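Long-range contacts in methyl-coenzyme M reductase I beta subunit (Methanosarcina barkeri, PDB 1E6Y), which forms part of the nickel-dependent enzyme that reduces methyl-coenzyme M with coenzyme B, releasing methane in the final step of methanogenesis: residues A133-I138 with A155-Y160; A309-N314 with S325-Y330; F331-E336 with K348-A353. One frame throughout, in Å; residues are numbered along the deposited sequence.

Interaction 1: A133-I138 with A155-Y160; sequences AVTQTI and AVWGSY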
ATOM      1  N   ALA E 133      24.587 -13.683   8.328  1.00 10.64           N
ATOM      2  CA  ALA E 133      25.972 -14.012   8.658  1.00 10.68           C
ATOM      3  C   ALA E 133      26.434 -13.278   9.913  1.00 11.03           C
ATOM      4  O   ALA E 133      27.012 -13.886  10.815  1.00 11.19           O
ATOM      5  CB  ALA E 133      26.881 -13.677   7.485  1.00 10.91           C
ATOM      6  N   VAL E 134      26.128 -11.983   9.990  1.00 10.44           N
ATOM      7  CA  VAL E 134      26.452 -11.182  11.168  1.00 10.55           C
ATOM      8  C   VAL E 134      25.690 -11.671  12.403  1.00 10.45           C
ATOM      9  O   VAL E 134      26.280 -11.848  13.468  1.00 11.37           O
ATOM     10  CB  VAL E 134      26.146  -9.680  10.923  1.00 10.69           C
ATOM     11  CG1 VAL E 134      26.391  -8.872  12.188  1.00 10.78           C
ATOM     12  CG2 VAL E 134      27.015  -9.153   9.798  1.00 10.44           C
ATOM     13  N   THR E 135      24.404 -11.975  12.230  1.00 10.77           N
ATOM     14  CA  THR E 135      23.566 -12.468  13.325  1.00 10.15           C
ATOM     15  C   THR E 135      24.098 -13.789  13.891  1.00 11.03           C
ATOM     16  O   THR E 135      24.266 -13.923  15.106  1.00 11.41           O
ATOM     17  CB  THR E 135      22.100 -12.665  12.866  1.00  9.70           C
ATOM     18  OG1 THR E 135      21.573 -11.416  12.400  1.00  9.97           O
ATOM     19  CG2 THR E 135      21.238 -13.167  14.016  1.00  9.54           C
ATOM     20  N   GLN E 136      24.399 -14.740  13.007  1.00 10.52           N
ATOM     21  CA  GLN E 136      24.952 -16.032  13.412  1.00 11.39           C
ATOM     22  C   GLN E 136      26.319 -15.884  14.084  1.00 12.06           C
ATOM     23  O   GLN E 136      26.593 -16.541  15.093  1.00 11.77           O
ATOM     24  CB  GLN E 136      25.073 -16.961  12.201  1.00 11.49           C
ATOM     25  CG  GLN E 136      25.700 -18.319  12.515  1.00 13.31           C
ATOM     26  CD  GLN E 136      24.786 -19.219  13.330  1.00 13.98           C
ATOM     27  OE1 GLN E 136      23.673 -19.534  12.907  1.00 13.77           O
ATOM     28  NE2 GLN E 136      25.270 -19.676  14.481  1.00 15.20           N
ATOM     29  N   THR E 137      27.153 -14.998  13.541  1.00 11.86           N
ATOM     30  CA  THR E 137      28.496 -14.772  14.070  1.00 12.72           C
ATOM     31  C   THR E 137      28.465 -14.219  15.493  1.00 12.81           C
ATOM     32  O   THR E 137      29.210 -14.684  16.358  1.00 13.18           O
ATOM     33  CB  THR E 137      29.298 -13.811  13.159  1.00 12.80           C
ATOM     34  OG1 THR E 137      29.494 -14.421  11.877  1.00 12.44           O
ATOM     35  CG2 THR E 137      30.663 -13.489  13.774  1.00 13.44           C
ATOM     36  N   ILE E 138      27.570 -13.266  15.744  1.00 12.76           N
ATOM     37  CA  ILE E 138      27.435 -12.674  17.073  1.00 12.91           C
ATOM     38  C   ILE E 138      26.855 -13.678  18.069  1.00 13.24           C
ATOM     39  O   ILE E 138      27.328 -13.783  19.203  1.00 13.11           O
ATOM     40  CB  ILE E 138      26.548 -11.406  17.032  1.00 13.08           C
ATOM     41  CG1 ILE E 138      27.245 -10.314  16.215  1.00 12.88           C
ATOM     42  CG2 ILE E 138      26.267 -10.906  18.447  1.00 13.00           C
ATOM     43  CD1 ILE E 138      26.439  -9.041  16.073  1.00 12.46           C
ATOM     44  N   ALA E 155      18.919  -6.433  16.704  1.00  9.98           N
ATOM     45  CA  ALA E 155      20.020  -5.472  16.704  1.00 10.44           C
ATOM     46  C   ALA E 155      20.559  -5.329  15.283  1.00 10.00           C
ATOM     47  O   ALA E 155      20.946  -4.238  14.864  1.00 10.33           O
ATOM     48  CB  ALA E 155      21.128  -5.929  17.645  1.00 10.21           C
ATOM     49  N   VAL E 156      20.477  -6.417  14.521  1.00  9.89           N
ATOM     50  CA  VAL E 156      20.948  -6.447  13.142  1.00  9.70           C
ATOM     51  C   VAL E 156      19.824  -6.131  12.147  1.00  9.10           C
ATOM     52  O   VAL E 156      19.970  -5.252  11.297  1.00  9.38           O
ATOM     53  CB  VAL E 156      21.562  -7.832  12.795  1.00  9.64           C
ATOM     54  CG1 VAL E 156      22.129  -7.824  11.383  1.00 10.33           C
ATOM     55  CG2 VAL E 156      22.651  -8.192  13.799  1.00  9.87           C
ATOM     56  N   TRP E 157      18.687  -6.806  12.305  1.00  9.03           N
ATOM     57  CA  TRP E 157      17.599  -6.771  11.325  1.00  8.27           C
ATOM     58  C   TRP E 157      16.540  -5.701  11.603  1.00  8.88           C
ATOM     59  O   TRP E 157      15.619  -5.519  10.804  1.00  8.84           O
ATOM     60  CB  TRP E 157      16.903  -8.134  11.261  1.00  8.56           C
ATOM     61  CG  TRP E 157      17.708  -9.236  10.640  1.00  8.06           C
ATOM     62  CD1 TRP E 157      18.661  -9.997  11.252  1.00  8.02           C
ATOM     63  CD2 TRP E 157      17.519  -9.805   9.339  1.00  8.07           C
ATOM     64  NE1 TRP E 157      19.063 -11.017  10.424  1.00  8.60           N
ATOM     65  CE2 TRP E 157      18.379 -10.924   9.241  1.00  8.47           C
ATOM     66  CE3 TRP E 157      16.701  -9.482   8.245  1.00  8.42           C
ATOM     67  CZ2 TRP E 157      18.445 -11.723   8.093  1.00  8.63           C
ATOM     68  CZ3 TRP E 157      16.766 -10.277   7.103  1.00  7.91           C
ATOM     69  CH2 TRP E 157      17.632 -11.386   7.039  1.00  8.34           C
ATOM     70  N   GLY E 158      16.593  -5.089  12.783  1.00  8.75           N
ATOM     71  CA  GLY E 158      15.585  -4.109  13.156  1.00  9.14           C
ATOM     72  C   GLY E 158      14.191  -4.694  13.316  1.00  9.28           C
ATOM     73  O   GLY E 158      14.010  -5.717  13.978  1.00  9.94           O
ATOM     74  N   SER E 159      13.206  -4.067  12.675  1.00  9.62           N
ATOM     75  CA  SER E 159      11.810  -4.478  12.824  1.00  8.89           C
ATOM     76  C   SER E 159      11.324  -5.482  11.782  1.00  9.08           C
ATOM     77  O   SER E 159      10.162  -5.888  11.807  1.00  7.98           O
ATOM     78  CB  SER E 159      10.891  -3.259  12.818  1.00  9.16           C
ATOM     79  OG  SER E 159      10.698  -2.770  14.134  1.00  9.41           O
ATOM     80  N   TYR E 160      12.207  -5.886  10.873  1.00  8.60           N
ATOM     81  CA  TYR E 160      11.891  -6.953   9.923  1.00  8.42           C
ATOM     82  C   TYR E 160      11.685  -8.279  10.667  1.00  8.54           C
ATOM     83  O   TYR E 160      12.565  -8.709  11.412  1.00  8.64           O
ATOM     84  CB  TYR E 160      13.025  -7.096   8.901  1.00  8.97           C
ATOM     85  CG  TYR E 160      12.690  -8.010   7.739  1.00  8.44           C
ATOM     86  CD1 TYR E 160      11.864  -7.575   6.701  1.00  8.76           C
ATOM     87  CD2 TYR E 160      13.154  -9.329   7.701  1.00  7.97           C
ATOM     88  CE1 TYR E 160      11.498  -8.431   5.660  1.00  8.30           C
ATOM     89  CE2 TYR E 160      12.797 -10.192   6.663  1.00  8.19           C
ATOM     90  CZ  TYR E 160      11.969  -9.737   5.647  1.00  8.35           C
ATOM     91  OH  TYR E 160      11.609 -10.585   4.627  1.00  7.93           O
TER

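Interaction 2: A309-N314 with S325-Y330; sequences AATLVN and SSTLLY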
ATOM      1  N   ALA E 309      26.267  20.623 -17.940  1.00  9.65           N
ATOM      2  CA  ALA E 309      27.275  21.682 -17.969  1.00  9.84           C
ATOM      3  C   ALA E 309      26.783  22.919 -17.221  1.00  9.90           C
ATOM      4  O   ALA E 309      27.495  23.469 -16.376  1.00  9.81           O
ATOM      5  CB  ALA E 309      27.622  22.037 -19.409  1.00 10.24           C
ATOM      6  N   ALA E 310      25.524  23.282 -17.459  1.00 10.19           N
ATOM      7  CA  ALA E 310      24.899  24.411 -16.775  1.00  9.52           C
ATOM      8  C   ALA E 310      24.804  24.162 -15.274  1.00  9.66           C
ATOM      9  O   ALA E 310      24.979  25.082 -14.482  1.00  9.60           O
ATOM     10  CB  ALA E 310      23.515  24.677 -17.355  1.00 10.02           C
ATOM     11  N   THR E 311      24.534  22.915 -14.888  1.00  9.05           N
ATOM     12  CA  THR E 311      24.490  22.533 -13.475  1.00  9.01           C
ATOM     13  C   THR E 311      25.858  22.719 -12.825  1.00  8.85           C
ATOM     14  O   THR E 311      25.972  23.328 -11.759  1.00  9.21           O
ATOM     15  CB  THR E 311      24.047  21.059 -13.298  1.00  9.02           C
ATOM     16  OG1 THR E 311      22.697  20.903 -13.754  1.00  9.32           O
ATOM     17  CG2 THR E 311      24.129  20.646 -11.834  1.00  9.36           C
ATOM     18  N   LEU E 312      26.897  22.221 -13.487  1.00  8.90           N
ATOM     19  CA  LEU E 312      28.255  22.336 -12.972  1.00  9.80           C
ATOM     20  C   LEU E 312      28.691  23.796 -12.846  1.00 10.08           C
ATOM     21  O   LEU E 312      29.324  24.173 -11.861  1.00  9.94           O
ATOM     22  CB  LEU E 312      29.226  21.560 -13.871  1.00 11.30           C
ATOM     23  CG  LEU E 312      29.068  20.035 -13.834  1.00 12.79           C
ATOM     24  CD1 LEU E 312      30.028  19.384 -14.815  1.00 14.14           C
ATOM     25  CD2 LEU E 312      29.329  19.528 -12.428  1.00 15.36           C
ATOM     26  N   VAL E 313      28.225  24.632 -13.769  1.00 10.14           N
ATOM     27  CA  VAL E 313      28.558  26.054 -13.765  1.00 10.33           C
ATOM     28  C   VAL E 313      27.757  26.825 -12.713  1.00 10.40           C
ATOM     29  O   VAL E 313      28.322  27.620 -11.959  1.00 10.53           O
ATOM     30  CB  VAL E 313      28.330  26.683 -15.167  1.00 10.20           C
ATOM     31  CG1 VAL E 313      28.451  28.204 -15.105  1.00 11.12           C
ATOM     32  CG2 VAL E 313      29.340  26.120 -16.156  1.00 11.20           C
ATOM     33  N   ASN E 314      26.457  26.549 -12.629  1.00 10.38           N
ATOM     34  CA  ASN E 314      25.574  27.296 -11.733  1.00 10.14           C
ATOM     35  C   ASN E 314      25.654  26.826 -10.282  1.00 10.35           C
ATOM     36  O   ASN E 314      25.703  27.645  -9.361  1.00 10.31           O
ATOM     37  CB  ASN E 314      24.127  27.216 -12.225  1.00 10.34           C
ATOM     38  CG  ASN E 314      23.252  28.303 -11.627  1.00 11.64           C
ATOM     39  OD1 ASN E 314      23.686  29.443 -11.453  1.00 11.03           O
ATOM     40  ND2 ASN E 314      22.018  27.948 -11.290  1.00 11.29           N
ATOM     41  N   SER E 325      17.832  22.496  -9.453  1.00  8.74           N
ATOM     42  CA  SER E 325      16.442  22.352  -9.887  1.00  9.31           C
ATOM     43  C   SER E 325      16.056  23.426 -10.899  1.00  9.46           C
ATOM     44  O   SER E 325      15.494  23.123 -11.953  1.00  9.19           O
ATOM     45  CB  SER E 325      15.480  22.368  -8.689  1.00  8.85           C
ATOM     46  OG  SER E 325      15.553  23.577  -7.954  1.00  9.71           O
ATOM     47  N   SER E 326      16.460  24.664 -10.627  1.00  9.93           N
ATOM     48  CA  SER E 326      16.178  25.774 -11.533  1.00 10.70           C
ATOM     49  C   SER E 326      17.083  25.738 -12.764  1.00 10.42           C
ATOM     50  O   SER E 326      16.679  26.151 -13.852  1.00 11.42           O
ATOM     51  CB  SER E 326      16.340  27.109 -10.800  1.00 10.92           C
ATOM     52  OG  SER E 326      17.601  27.190 -10.162  1.00 13.13           O
ATOM     53  N   THR E 327      18.293  25.205 -12.597  1.00 10.39           N
ATOM     54  CA  THR E 327      19.231  25.069 -13.710  1.00  9.68           C
ATOM     55  C   THR E 327      18.675  24.140 -14.789  1.00  8.88           C
ATOM     56  O   THR E 327      18.692  24.474 -15.970  1.00  8.52           O
ATOM     57  CB  THR E 327      20.596  24.521 -13.237  1.00  9.53           C
ATOM     58  OG1 THR E 327      21.199  25.452 -12.329  1.00  9.93           O
ATOM     59  CG2 THR E 327      21.519  24.309 -14.418  1.00 10.03           C
ATOM     60  N   LEU E 328      18.171  22.983 -14.369  1.00  8.94           N
ATOM     61  CA  LEU E 328      17.591  22.008 -15.291  1.00  8.67           C
ATOM     62  C   LEU E 328      16.358  22.575 -15.996  1.00  8.47           C
ATOM     63  O   LEU E 328      16.154  22.341 -17.189  1.00  9.23           O
ATOM     64  CB  LEU E 328      17.218  20.727 -14.535  1.00  8.94           C
ATOM     65  CG  LEU E 328      18.263  19.608 -14.438  1.00  8.83           C
ATOM     66  CD1 LEU E 328      19.609  20.169 -14.001  1.00  9.88           C
ATOM     67  CD2 LEU E 328      17.777  18.543 -13.460  1.00 10.07           C
ATOM     68  N   LEU E 329      15.566  23.355 -15.261  1.00  8.92           N
ATOM     69  CA  LEU E 329      14.376  23.996 -15.816  1.00  8.70           C
ATOM     70  C   LEU E 329      14.773  25.048 -16.844  1.00  9.19           C
ATOM     71  O   LEU E 329      14.415  24.954 -18.020  1.00  9.10           O
ATOM     72  CB  LEU E 329      13.558  24.654 -14.698  1.00  9.06           C
ATOM     73  CG  LEU E 329      12.044  24.827 -14.885  1.00  9.43           C
ATOM     74  CD1 LEU E 329      11.456  25.378 -13.594  1.00 10.16           C
ATOM     75  CD2 LEU E 329      11.725  25.760 -16.046  1.00 11.10           C
ATOM     76  N   TYR E 330      15.572  26.014 -16.408  1.00  9.18           N
ATOM     77  CA  TYR E 330      15.819  27.197 -17.212  1.00  9.21           C
ATOM     78  C   TYR E 330      16.833  27.028 -18.327  1.00  9.17           C
ATOM     79  O   TYR E 330      16.684  27.648 -19.376  1.00  8.99           O
ATOM     80  CB  TYR E 330      16.181  28.377 -16.310  1.00  9.46           C
ATOM     81  CG  TYR E 330      14.972  28.878 -15.564  1.00 10.03           C
ATOM     82  CD1 TYR E 330      14.817  28.620 -14.204  1.00  9.82           C
ATOM     83  CD2 TYR E 330      13.876  29.378 -16.264  1.00 10.82           C
ATOM     84  CE1 TYR E 330      13.593  28.819 -13.568  1.00 10.37           C
ATOM     85  CE2 TYR E 330      12.654  29.578 -15.642  1.00 11.00           C
ATOM     86  CZ  TYR E 330      12.512  29.287 -14.301  1.00 10.63           C
ATOM     87  OH  TYR E 330      11.266  29.370 -13.728  1.00 10.37           O
TER

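Interaction 3: F331-E336 with K348-A353; sequences FNDILE and KVEGTA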
ATOM      1  N   PHE E 331      17.777  26.103 -18.170  1.00  9.64           N
ATOM      2  CA  PHE E 331      18.681  25.811 -19.282  1.00  9.40           C
ATOM      3  C   PHE E 331      17.867  25.368 -20.488  1.00 10.11           C
ATOM      4  O   PHE E 331      18.061  25.868 -21.599  1.00 10.82           O
ATOM      5  CB  PHE E 331      19.696  24.715 -18.929  1.00  9.70           C
ATOM      6  CG  PHE E 331      20.490  24.242 -20.118  1.00 10.10           C
ATOM      7  CD1 PHE E 331      21.505  25.035 -20.646  1.00 11.42           C
ATOM      8  CD2 PHE E 331      20.096  23.105 -20.821  1.00 10.97           C
ATOM      9  CE1 PHE E 331      22.102  24.717 -21.871  1.00 11.35           C
ATOM     10  CE2 PHE E 331      20.686  22.779 -22.045  1.00 11.53           C
ATOM     11  CZ  PHE E 331      21.689  23.589 -22.570  1.00 11.33           C
ATOM     12  N   ASN E 332      16.934  24.445 -20.253  1.00  9.89           N
ATOM     13  CA  ASN E 332      16.144  23.861 -21.325  1.00  9.40           C
ATOM     14  C   ASN E 332      15.041  24.786 -21.818  1.00  9.74           C
ATOM     15  O   ASN E 332      14.795  24.881 -23.020  1.00 10.30           O
ATOM     16  CB  ASN E 332      15.557  22.527 -20.866  1.00  9.17           C
ATOM     17  CG  ASN E 332      16.600  21.435 -20.830  1.00  9.05           C
ATOM     18  OD1 ASN E 332      17.074  20.992 -21.873  1.00  8.79           O
ATOM     19  ND2 ASN E 332      17.067  21.100 -19.634  1.00  9.09           N
ATOM     20  N   ASP E 333      14.409  25.498 -20.887  1.00 10.80           N
ATOM     21  CA  ASP E 333      13.408  26.508 -21.218  1.00 10.49           C
ATOM     22  C   ASP E 333      14.015  27.584 -22.122  1.00 10.48           C
ATOM     23  O   ASP E 333      13.508  27.846 -23.215  1.00 10.16           O
ATOM     24  CB  ASP E 333      12.870  27.138 -19.928  1.00  9.82           C
ATOM     25  CG  ASP E 333      11.609  27.967 -20.139  1.00 10.38           C
ATOM     26  OD1 ASP E 333      11.121  28.079 -21.284  1.00 10.68           O
ATOM     27  OD2 ASP E 333      11.099  28.511 -19.139  1.00 10.31           O
ATOM     28  N   ILE E 334      15.146  28.139 -21.694  1.00 10.34           N
ATOM     29  CA  ILE E 334      15.807  29.214 -22.431  1.00 10.41           C
ATOM     30  C   ILE E 334      16.435  28.705 -23.733  1.00 10.91           C
ATOM     31  O   ILE E 334      16.449  29.420 -24.738  1.00 11.36           O
ATOM     32  CB  ILE E 334      16.896  29.904 -21.569  1.00 11.02           C
ATOM     33  CG1 ILE E 334      16.264  30.514 -20.319  1.00 10.95           C
ATOM     34  CG2 ILE E 334      17.580  31.010 -22.364  1.00 11.21           C
ATOM     35  CD1 ILE E 334      17.284  30.994 -19.302  1.00 11.77           C
ATOM     36  N   LEU E 335      16.892  27.453 -23.730  1.00 10.58           N
ATOM     37  CA  LEU E 335      17.420  26.824 -24.940  1.00 10.37           C
ATOM     38  C   LEU E 335      16.354  26.747 -26.025  1.00 10.60           C
ATOM     39  O   LEU E 335      16.636  27.009 -27.197  1.00 11.37           O
ATOM     40  CB  LEU E 335      17.940  25.414 -24.635  1.00 10.64           C
ATOM     41  CG  LEU E 335      18.537  24.631 -25.809  1.00 11.16           C
ATOM     42  CD1 LEU E 335      19.780  25.338 -26.320  1.00 11.45           C
ATOM     43  CD2 LEU E 335      18.873  23.214 -25.370  1.00 11.10           C
ATOM     44  N   GLU E 336      15.134  26.378 -25.638  1.00  9.95           N
ATOM     45  CA  GLU E 336      14.031  26.307 -26.588  1.00  9.36           C
ATOM     46  C   GLU E 336      13.699  27.688 -27.139  1.00  9.99           C
ATOM     47  O   GLU E 336      13.439  27.843 -28.333  1.00 10.22           O
ATOM     48  CB  GLU E 336      12.784  25.708 -25.930  1.00  8.94           C
ATOM     49  CG  GLU E 336      12.903  24.228 -25.578  1.00  9.54           C
ATOM     50  CD  GLU E 336      11.567  23.593 -25.234  1.00  9.99           C
ATOM     51  OE1 GLU E 336      10.618  24.333 -24.903  1.00 10.14           O
ATOM     52  OE2 GLU E 336      11.470  22.349 -25.268  1.00 10.17           O
ATOM     53  N   LYS E 348      10.888  16.827 -20.998  1.00  9.07           N
ATOM     54  CA  LYS E 348      10.816  16.036 -19.771  1.00  9.04           C
ATOM     55  C   LYS E 348      11.873  16.384 -18.729  1.00  8.46           C
ATOM     56  O   LYS E 348      11.646  16.189 -17.533  1.00  9.23           O
ATOM     57  CB  LYS E 348      10.863  14.538 -20.085  1.00  9.88           C
ATOM     58  CG  LYS E 348       9.666  14.048 -20.890  1.00 10.24           C
ATOM     59  CD  LYS E 348       9.137  12.720 -20.379  1.00 11.25           C
ATOM     60  CE  LYS E 348       9.934  11.553 -20.933  1.00 10.94           C
ATOM     61  NZ  LYS E 348       9.462  11.140 -22.283  1.00 11.01           N
ATOM     62  N   VAL E 349      13.019  16.907 -19.159  1.00  8.23           N
ATOM     63  CA  VAL E 349      13.985  17.421 -18.192  1.00  8.17           C
ATOM     64  C   VAL E 349      13.459  18.714 -17.581  1.00  8.19           C
ATOM     65  O   VAL E 349      13.486  18.886 -16.365  1.00  8.14           O
ATOM     66  CB  VAL E 349      15.376  17.669 -18.823  1.00  8.21           C
ATOM     67  CG1 VAL E 349      16.290  18.358 -17.815  1.00  8.97           C
ATOM     68  CG2 VAL E 349      15.995  16.345 -19.258  1.00  7.67           C
ATOM     69  N   GLU E 350      12.918  19.588 -18.425  1.00  8.23           N
ATOM     70  CA  GLU E 350      12.286  20.815 -17.949  1.00  8.14           C
ATOM     71  C   GLU E 350      11.111  20.496 -17.030  1.00  7.57           C
ATOM     72  O   GLU E 350      10.987  21.077 -15.953  1.00  7.83           O
ATOM     73  CB  GLU E 350      11.799  21.652 -19.131  1.00  8.36           C
ATOM     74  CG  GLU E 350      11.311  23.032 -18.746  1.00  9.65           C
ATOM     75  CD  GLU E 350      10.690  23.785 -19.908  1.00 10.11           C
ATOM     76  OE1 GLU E 350       9.796  24.618 -19.651  1.00 10.10           O
ATOM     77  OE2 GLU E 350      11.101  23.561 -21.068  1.00  9.43           O
ATOM     78  N   GLY E 351      10.282  19.541 -17.448  1.00  7.89           N
ATOM     79  CA  GLY E 351       9.138  19.128 -16.656  1.00  8.12           C
ATOM     80  C   GLY E 351       9.544  18.551 -15.315  1.00  9.07           C
ATOM     81  O   GLY E 351       9.032  18.972 -14.275  1.00  7.99           O
ATOM     82  N   THR E 352      10.485  17.609 -15.332  1.00  7.69           N
ATOM     83  CA  THR E 352      11.040  17.063 -14.098  1.00  8.57           C
ATOM     84  C   THR E 352      11.544  18.192 -13.201  1.00  8.25           C
ATOM     85  O   THR E 352      11.225  18.234 -12.012  1.00  8.89           O
ATOM     86  CB  THR E 352      12.205  16.090 -14.387  1.00  8.88           C
ATOM     87  OG1 THR E 352      11.722  14.975 -15.144  1.00  9.52           O
ATOM     88  CG2 THR E 352      12.817  15.579 -13.087  1.00  9.04           C
ATOM     89  N   ALA E 353      12.194  19.180 -13.812  1.00  8.35           N
ATOM     90  CA  ALA E 353      12.795  20.286 -13.075  1.00  7.59           C
ATOM     91  C   ALA E 353      11.758  21.217 -12.454  1.00  8.28           C
ATOM     92  O   ALA E 353      12.005  21.809 -11.405  1.00  7.91           O
ATOM     93  CB  ALA E 353      13.721  21.071 -13.982  1.00  8.02           C
TER
HETATM   94  O   HOH W   1       8.635  26.111 -21.498  1.00  9.96           O
HETATM   95  O   HOH W   2      12.386  21.679 -22.610  1.00  9.75           O

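Interaction 1: A133-I138 with A155-Y160
The indole of Trp157 turns its pyrrole edge to Thr135, whose OG1 lies near the ring plane. From the same chain, Lys153 makes a cation-pi contact with this ring, and Leu166 and Thr128 also pack against the indole. Trp157 NE1 reaches Thr135 OG1 at 3.2 Å, but the N-H...O angle of 124° makes this a weak hydrogen bond; the firmer partner of the hydroxyl is Ala131 O, one turn earlier in the helix. With OG1 anti to its own carbonyl carbon (chi1 -59°), Thr135 holds the oxygen beside its backbone N, where it also touches Val156 CB at 3.6 Å. The two side chains of Thr135 and Trp157 meet at about a right angle. Next to this polar point the contact is aliphatic: Val134 CG1 meets Val156 CG2 at 4.1 Å, and Ile138 CD1 comes to the same methyl from one turn further on. Ile49 of helix 46-55 touches Val134, Ile138 and Val156 alike. Gly158, with its positive phi, ends helix 149-157, and a type II' beta turn runs from Trp157 to Tyr160. The arrangement is that of a helix C-terminus packed on a neighbouring helix within the N-terminal domain of the beta subunit.

Interaction 2: A309-N314 with S325-Y330
Ala310 and Thr311 face Thr327 across two helical segments that run roughly antiparallel, at 140° between their directions, with axes 9.0 Å apart and the CA atoms of Thr311 and Thr327 the nearest pair. Thr327 carries most of the contact, and its two branches do different work. OG1 lies anti to the carbonyl carbon (chi1 -63°), which leaves CG2 anti to the backbone N and directed at the opposite backbone, 3.4 Å from Thr311 N and 3.6 Å from Ala310 CB; the small alanine lets the methyl come this near. OG1 accepts a hydrogen bond of 2.8 Å from Asn314 ND2, fairly straight at 161° and close to the amide plane, while the two side chains slide past each other in opposite directions. Beside them, Leu328 CD1 presses to 3.2 Å from Thr311 OG1, a tight van der Waals contact. The hydroxyl's hydrogen bond goes to Thr307 O, as that of Thr327 OG1 goes to Asn323 O, each one turn back in its own helix. Asn314 ND2 has a second acceptor in Val112 O of the gamma subunit. The chemistry is therefore that of a buried polar bridge between helices: both threonine hydroxyls are tied to backbone carbonyls, and one amide nitrogen joins the helix pair to the neighbouring subunit.

Interaction 3: F331-E336 with K348-A353
Glu350 reaches across a roughly antiparallel pair formed by helices 323-339 and 348-358, in the helical C-terminal domain, and lays its carboxylate over that of Asp333. The planes are stacked, only 18° apart, with Asp333 CG 3.8 Å from Glu350 OE1. Glu350 gets there with CG anti to the backbone N (chi1 -172°) and an extended chain beyond. Glu336 turns its carboxylate 76° from that of Glu350, OE1 lying 3.9 Å from Glu350 OE2. Like charges this close would probably repel, an effect eased by their surroundings. Asp333 OD1 is salt-bridged to Lys337, and OD2 to Tyr103 OH of the gamma subunit by a hydrogen bond and to a basic side chain of another protein chain. Glu336 OE2 accepts from Gly343 N, and OE1 pairs with Arg239 of the gamma subunit. One water lies 2.6 Å from Glu350 OE1 and reaches Asp333 OD1; another joins Glu350 OE2 and Glu336 OE2. An alanine in place of Glu350 would probably leave both waters without their acceptors on this helix and open a gap beside Asp333. Beside this, Asn332 crosses Val349 at about a right angle: OD1 accepts from Cys344 N, ND2 bonds to Leu328 O and Thr307 OG1, and ND2 lies 3.4 Å from Val349 CG1.

All three contacts are buried, yet they show how helix pairing takes its chemistry from its surroundings. Interactions 2 and 3 share helix 323-339 and touch directly, Ala353 CB lying 3.2 Å from Leu329 N; their centres are about 10 Å apart. Interaction 1 belongs to the N-terminal domain, across the chain's centre and about 43 Å from interaction 2, centre to centre. It combines valine and isoleucine methyls with a threonine hydroxyl that touches a valine and takes a weak indole bond, whereas interaction 2 has a direct amide-hydroxyl bond and interaction 3 sets like-charged carboxylates side by side with waters bridging them. Polar partners in the gamma subunit include a backbone carbonyl, a threonine and an aspartate in interaction 2, and an arginine in interaction 3.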